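Local coordinates for aspartate aminotransferase, mitochondrial (Trypanosoma brucei brucei, PDB 4W5K), which probably catalyses the pyridoxal-phosphate-dependent transfer of an amino group between aspartate and 2-oxoglutarate, at residues A167-V172 and R201-P206; V208-Q213 and L237-S242. The protein carries 1 engineered substitution. All blocks are in the same frame, centred on the assembly; numbering follows the deposited sequence.

How the contacts relate
From the N terminus, helix 157-166 gives way to 167-172, which leads into strand 172-176; the chain returns through helix 189-201 to 201-206, where contact 1 closes this first excursion. Segment 201-206 enters strand 205-210, which runs straight on into contact 2, whose loop carries helices 220-223 and 225-230 before strand 238-242 closes it. The two closures follow in series, neither nested nor crossed. Strand 205-210 thus lies between 172-176 and 238-242 in a single sheet, contact 1 at its start and contact 2 further along, towards the cofactor. They meet directly, with a probable hydrogen bond from I238 N to P206 O and I205 packed on I238.

Contact 1: A167-V172 and R201-P206; sequences APEGSV and RRNHIP
R202 bends at chi2 and chi3 after its CG sets out anti to the carbonyl carbon (chi1 -66°), and the curl returns its guanidinium to A167; H204, with a similar first torsion, swings its ring edge-on against 168-171. This is the end of a beta-alpha-beta crossover at which both parallel strands begin: helix 189-201 ends beside the loop leading into strand 172-176, and the chain turns into strand 205-210. The helix closes with a Schellman motif, N203 taking positive phi. Just before it, R202 O is left to accept G170 N at 3.2 Å, in its carbonyl plane. The guanidinium is held on two sides. NH2 donates to A167 O at 2.8 Å, somewhat out of the guanidinium plane, while E169 CG lies over one face, 3.5 Å from NH1. The E169 carboxylate may feel the charge of R202, but it lies well out of the guanidinium plane and makes no salt bridge. Its OE2 continues to the N203 amide, in a modelled bond so short that its exact length is doubtful.

The imidazole of H204 is fixed from both nitrogens: ND1 accepts S171 N at 3.1 Å, from 25° out of the ring plane, and NE2 bonds to L164 O near the end of helix 157-166, which suggests that NE2 carries the proton. R202 CB lies over one ring face, near its rim. Beyond the ring the sheet begins, with I205 N giving a nearly straight bond (170°) to S171 O and V172 bridging I205. S171 OG turns back within its own loop and donates to P168 O at 2.6 Å, on a lone pair in the carbonyl plane.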
loop_
_atom_site.group_PDB
_atom_site.type_symbol
_atom_site.label_atom_id
_atom_site.label_comp_id
_atom_site.label_asym_id
_atom_site.label_seq_id
_atom_site.Cartn_x
_atom_site.Cartn_y
_atom_site.Cartn_z
ATOM N N ALA A 167 -24.553 -16.223 -18.788
ATOM C CA ALA A 167 -24.179 -14.853 -18.430
ATOM C C ALA A 167 -24.170 -13.988 -19.687
ATOM O O ALA A 167 -23.799 -14.451 -20.761
ATOM C CB ALA A 167 -22.803 -14.843 -17.739
ATOM N N PRO A 168 -24.597 -12.726 -19.568
ATOM C CA PRO A 168 -24.568 -11.844 -20.741
ATOM C C PRO A 168 -23.202 -11.814 -21.422
ATOM O O PRO A 168 -22.181 -11.804 -20.727
ATOM C CB PRO A 168 -24.885 -10.462 -20.153
ATOM C CG PRO A 168 -25.574 -10.723 -18.875
ATOM C CD PRO A 168 -25.017 -12.021 -18.345
ATOM N N GLU A 169 -23.182 -11.791 -22.753
ATOM C CA GLU A 169 -21.933 -11.601 -23.484
ATOM C C GLU A 169 -21.177 -10.400 -22.927
ATOM O O GLU A 169 -21.778 -9.346 -22.619
ATOM C CB GLU A 169 -22.191 -11.379 -24.979
ATOM C CG GLU A 169 -22.048 -12.596 -25.878
ATOM C CD GLU A 169 -21.915 -12.199 -27.334
ATOM O OE1 GLU A 169 -22.944 -12.195 -28.035
ATOM O OE2 GLU A 169 -20.788 -11.862 -27.769
ATOM N N GLY A 170 -19.865 -10.548 -22.812
ATOM C CA GLY A 170 -19.013 -9.493 -22.297
ATOM C C GLY A 170 -19.068 -9.339 -20.796
ATOM O O GLY A 170 -18.841 -8.257 -20.263
ATOM N N SER A 171 -19.347 -10.428 -20.089
ATOM C CA SER A 171 -19.294 -10.375 -18.633
ATOM C C SER A 171 -17.855 -10.521 -18.137
ATOM O O SER A 171 -17.030 -11.216 -18.745
ATOM C CB SER A 171 -20.184 -11.466 -18.015
ATOM O OG SER A 171 -21.561 -11.221 -18.277
ATOM N N VAL A 172 -17.539 -9.861 -17.029
ATOM C CA VAL A 172 -16.250 -10.083 -16.380
ATOM C C VAL A 172 -16.366 -11.339 -15.485
ATOM O O VAL A 172 -17.302 -11.449 -14.679
ATOM C CB VAL A 172 -15.812 -8.853 -15.570
ATOM C CG1 VAL A 172 -14.478 -9.111 -14.871
ATOM C CG2 VAL A 172 -15.732 -7.634 -16.502
ATOM N N ARG A 201 -16.052 -18.001 -26.351
ATOM C CA ARG A 201 -17.255 -17.965 -27.192
ATOM C C ARG A 201 -18.248 -16.879 -26.778
ATOM O O ARG A 201 -18.913 -16.263 -27.632
ATOM C CB ARG A 201 -17.949 -19.328 -27.175
ATOM C CG ARG A 201 -19.297 -19.345 -27.898
ATOM C CD ARG A 201 -19.763 -20.768 -28.192
ATOM N NE ARG A 201 -19.701 -21.621 -27.009
ATOM C CZ ARG A 201 -20.594 -21.601 -26.024
ATOM N NH1 ARG A 201 -21.631 -20.766 -26.080
ATOM N NH2 ARG A 201 -20.449 -22.420 -24.984
ATOM N N ARG A 202 -18.368 -16.655 -25.476
ATOM C CA ARG A 202 -19.301 -15.649 -24.969
ATOM C C ARG A 202 -18.670 -14.258 -24.892
ATOM O O ARG A 202 -19.309 -13.309 -24.420
ATOM C CB ARG A 202 -19.823 -16.062 -23.590
ATOM C CG ARG A 202 -20.700 -17.335 -23.617
ATOM C CD ARG A 202 -21.985 -17.080 -24.401
ATOM N NE ARG A 202 -22.965 -16.324 -23.618
ATOM C CZ ARG A 202 -23.926 -15.563 -24.134
ATOM N NH1 ARG A 202 -24.043 -15.411 -25.456
ATOM N NH2 ARG A 202 -24.768 -14.934 -23.323
ATOM N N ASN A 203 -17.434 -14.143 -25.380
ATOM C CA ASN A 203 -16.683 -12.878 -25.364
ATOM C C ASN A 203 -16.594 -12.287 -23.959
ATOM O O ASN A 203 -16.653 -11.042 -23.782
ATOM C CB ASN A 203 -17.307 -11.862 -26.336
ATOM C CG ASN A 203 -17.279 -12.348 -27.781
ATOM O OD1 ASN A 203 -16.213 -12.661 -28.321
ATOM N ND2 ASN A 203 -18.456 -12.450 -28.400
ATOM N N HIS A 204 -16.431 -13.174 -22.967
ATOM C CA HIS A 204 -16.257 -12.765 -21.575
ATOM C C HIS A 204 -14.833 -12.259 -21.332
ATOM O O HIS A 204 -13.902 -12.550 -22.090
ATOM C CB HIS A 204 -16.557 -13.934 -20.602
ATOM C CG HIS A 204 -17.997 -14.351 -20.569
ATOM N ND1 HIS A 204 -19.037 -13.473 -20.793
ATOM C CD2 HIS A 204 -18.568 -15.555 -20.334
ATOM C CE1 HIS A 204 -20.186 -14.119 -20.702
ATOM N NE2 HIS A 204 -19.927 -15.388 -20.420
ATOM N N ILE A 205 -14.674 -11.499 -20.262
ATOM C CA ILE A 205 -13.375 -10.952 -19.878
ATOM C C ILE A 205 -12.909 -11.663 -18.615
ATOM O O ILE A 205 -13.475 -11.451 -17.544
ATOM C CB ILE A 205 -13.451 -9.416 -19.630
ATOM C CG1 ILE A 205 -13.943 -8.675 -20.886
ATOM C CG2 ILE A 205 -12.094 -8.875 -19.208
ATOM C CD1 ILE A 205 -15.461 -8.570 -21.004
ATOM N N PRO A 206 -11.901 -12.549 -18.733
ATOM C CA PRO A 206 -11.429 -13.304 -17.567
ATOM C C PRO A 206 -10.564 -12.462 -16.643
ATOM O O PRO A 206 -9.664 -11.781 -17.135
ATOM C CB PRO A 206 -10.596 -14.422 -18.181
ATOM C CG PRO A 206 -10.140 -13.857 -19.495
ATOM C CD PRO A 206 -11.253 -12.994 -19.984
HETATM O O HOH W 1 -25.711 -11.737 -24.215
#

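Contact 2: V208-Q213 and L237-S242; sequences VDMAYQ and LIVAQS. With PLP (pyridoxal-5'-phosphate), chain C.
V208, D209 and M210 run parallel to V239, A240 and Q241, the strand axes 4.8 Å apart and 14° from exact alignment, with a ladder of backbone bonds that, within these segments, runs from V208 N to I238 O through to S242 N to M210 O. On one face V208, M210, V239 and Q241 look towards helices 69-80 and 225-230. There V208 CG2 touches L237 CD1 at 3.7 Å, and M210 CB packs more distantly on V239 CG1, 4.3 Å away.

D209 and A240 occupy the other face, the one that meets the cofactor. This is the large sheet of the fold-type I pyridoxal-phosphate enzymes, whose parallel strands bring their C-terminal ends to the coenzyme. With CG anti to its backbone N (chi1 -178°), D209 reaches out so that OD2 stands 2.6 Å from N1 of the pyridine, as expected of the aspartate opposite that nitrogen in this family. H131 NE2 bonds to the same OD2 and helps to position it, while a water donates to both OD1 and A240 O. A211 CB lies over a face of the pyridine ring, displaced towards its C2-C3 bond, 3.7 Å from C2, and also lies over one face of the Y212 ring, towards its rim. The phenol OH of Y212 shares a hydrogen bond of 2.6 Å with PLP O3, which lies at the edge of the tyrosine ring. S242 turns OG anti to its backbone N (chi1 174°) and donates to phosphate O3P at 2.6 Å; S244 N and a water that also donates to A211 O bond to that hydroxyl. Where the backbones part, another water donates to M210 O and S242 O and accepts from Q213 N at 3.2 Å.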
loop_
_atom_site.group_PDB
_atom_site.type_symbol
_atom_site.label_atom_id
_atom_site.label_comp_id
_atom_site.label_asym_id
_atom_site.label_seq_id
_atom_site.Cartn_x
_atom_site.Cartn_y
_atom_site.Cartn_z
ATOM N N VAL A 208 -8.274 -13.298 -13.585
ATOM C CA VAL A 208 -7.635 -14.421 -12.868
ATOM C C VAL A 208 -7.032 -13.944 -11.558
ATOM O O VAL A 208 -6.178 -13.058 -11.548
ATOM C CB VAL A 208 -6.553 -15.051 -13.714
ATOM C CG1 VAL A 208 -5.812 -16.184 -12.907
ATOM C CG2 VAL A 208 -7.154 -15.627 -14.962
ATOM N N ASP A 209 -7.505 -14.496 -10.450
ATOM C CA ASP A 209 -6.861 -14.288 -9.153
ATOM C C ASP A 209 -5.880 -15.445 -8.965
ATOM O O ASP A 209 -6.284 -16.595 -8.760
ATOM C CB ASP A 209 -7.910 -14.225 -8.025
ATOM C CG ASP A 209 -7.289 -13.954 -6.647
ATOM O OD1 ASP A 209 -6.056 -14.071 -6.507
ATOM O OD2 ASP A 209 -8.037 -13.625 -5.698
ATOM N N MET A 210 -4.589 -15.147 -9.112
ATOM C CA MET A 210 -3.538 -16.165 -8.976
ATOM C C MET A 210 -2.718 -15.876 -7.726
ATOM O O MET A 210 -1.668 -15.214 -7.790
ATOM C CB MET A 210 -2.615 -16.192 -10.205
ATOM C CG MET A 210 -1.606 -17.371 -10.135
ATOM S SD MET A 210 -0.722 -17.676 -11.668
ATOM C CE MET A 210 0.272 -16.197 -11.772
ATOM N N ALA A 211 -3.217 -16.357 -6.595
ATOM C CA ALA A 211 -2.591 -16.037 -5.307
ATOM C C ALA A 211 -1.585 -17.091 -4.872
ATOM O O ALA A 211 -0.855 -16.848 -3.923
ATOM C CB ALA A 211 -3.687 -15.861 -4.204
ATOM N N TYR A 212 -1.540 -18.250 -5.542
ATOM C CA TYR A 212 -0.743 -19.372 -5.049
ATOM C C TYR A 212 0.059 -20.091 -6.126
ATOM O O TYR A 212 0.243 -21.290 -6.033
ATOM C CB TYR A 212 -1.654 -20.401 -4.340
ATOM C CG TYR A 212 -2.441 -19.788 -3.206
ATOM C CD1 TYR A 212 -1.821 -19.519 -1.996
ATOM C CD2 TYR A 212 -3.799 -19.468 -3.351
ATOM C CE1 TYR A 212 -2.507 -18.940 -0.947
ATOM C CE2 TYR A 212 -4.505 -18.876 -2.305
ATOM C CZ TYR A 212 -3.837 -18.610 -1.103
ATOM O OH TYR A 212 -4.497 -18.029 -0.048
ATOM N N GLN A 213 0.563 -19.369 -7.118
ATOM C CA GLN A 213 1.396 -20.013 -8.146
ATOM C C GLN A 213 2.612 -20.704 -7.523
ATOM O O GLN A 213 3.372 -20.073 -6.789
ATOM C CB GLN A 213 1.874 -19.003 -9.185
ATOM C CG GLN A 213 2.531 -19.705 -10.399
ATOM C CD GLN A 213 3.307 -18.765 -11.300
ATOM O OE1 GLN A 213 3.360 -17.561 -11.056
ATOM N NE2 GLN A 213 3.921 -19.313 -12.353
ATOM N N LEU A 237 -7.179 -10.154 -20.987
ATOM C CA LEU A 237 -7.107 -10.957 -19.773
ATOM C C LEU A 237 -6.500 -10.133 -18.625
ATOM O O LEU A 237 -5.533 -9.411 -18.843
ATOM C CB LEU A 237 -6.257 -12.210 -20.018
ATOM C CG LEU A 237 -5.628 -12.891 -18.793
ATOM C CD1 LEU A 237 -6.697 -13.688 -18.023
ATOM C CD2 LEU A 237 -4.481 -13.827 -19.221
ATOM N N ILE A 238 -7.067 -10.236 -17.422
ATOM C CA ILE A 238 -6.509 -9.566 -16.246
ATOM C C ILE A 238 -5.972 -10.634 -15.303
ATOM O O ILE A 238 -6.626 -11.657 -15.112
ATOM C CB ILE A 238 -7.558 -8.722 -15.493
ATOM C CG1 ILE A 238 -8.273 -7.776 -16.457
ATOM C CG2 ILE A 238 -6.904 -7.907 -14.342
ATOM C CD1 ILE A 238 -9.694 -8.153 -16.692
ATOM N N VAL A 239 -4.796 -10.398 -14.720
ATOM C CA VAL A 239 -4.244 -11.332 -13.741
ATOM C C VAL A 239 -3.786 -10.569 -12.499
ATOM O O VAL A 239 -2.993 -9.633 -12.623
ATOM C CB VAL A 239 -3.038 -12.121 -14.290
ATOM C CG1 VAL A 239 -2.559 -13.142 -13.239
ATOM C CG2 VAL A 239 -3.407 -12.860 -15.590
ATOM N N ALA A 240 -4.303 -10.955 -11.323
ATOM C CA ALA A 240 -3.844 -10.415 -10.042
ATOM C C ALA A 240 -2.923 -11.455 -9.440
ATOM O O ALA A 240 -3.350 -12.582 -9.161
ATOM C CB ALA A 240 -5.019 -10.130 -9.102
ATOM N N GLN A 241 -1.654 -11.089 -9.278
ATOM C CA GLN A 241 -0.623 -12.044 -8.898
ATOM C C GLN A 241 -0.060 -11.709 -7.508
ATOM O O GLN A 241 0.487 -10.627 -7.296
ATOM C CB GLN A 241 0.488 -12.036 -9.976
ATOM C CG GLN A 241 1.717 -12.855 -9.676
ATOM C CD GLN A 241 2.746 -12.747 -10.786
ATOM O OE1 GLN A 241 2.878 -11.691 -11.414
ATOM N NE2 GLN A 241 3.519 -13.815 -11.001
ATOM N N SER A 242 -0.177 -12.647 -6.570
ATOM C CA SER A 242 0.334 -12.454 -5.207
ATOM C C SER A 242 1.660 -13.163 -4.960
ATOM O O SER A 242 1.839 -14.324 -5.346
ATOM C CB SER A 242 -0.698 -12.955 -4.180
ATOM O OG SER A 242 -0.163 -12.908 -2.864
HETATM N N1 PLP C . -6.904 -13.742 -3.359
HETATM C C2 PLP C . -6.941 -14.962 -2.728
HETATM C C2A PLP C . -7.710 -16.069 -3.374
HETATM C C3 PLP C . -6.277 -15.157 -1.517
HETATM O O3 PLP C . -6.317 -16.358 -0.862
HETATM C C4 PLP C . -5.567 -14.110 -0.946
HETATM C C4A PLP C . -4.678 -14.414 0.229
HETATM O O4A PLP C . -5.195 -14.562 1.341
HETATM C C5 PLP C . -5.525 -12.872 -1.585
HETATM C C6 PLP C . -6.184 -12.700 -2.803
HETATM C C5A PLP C . -4.777 -11.700 -0.966
HETATM O O4P PLP C . -3.395 -11.845 -1.136
HETATM P P PLP C . -2.393 -10.729 -0.721
HETATM O O1P PLP C . -1.935 -10.929 0.693
HETATM O O2P PLP C . -3.040 -9.375 -0.880
HETATM O O3P PLP C . -1.236 -10.885 -1.681
HETATM O O HOH W 2 -3.574 -12.827 -6.123
HETATM O O HOH W 3 0.948 -16.216 -7.291
HETATM O O HOH W 4 -0.895 -15.323 -1.536
HETATM O O HOH W 5 1.760 -16.491 -3.562
#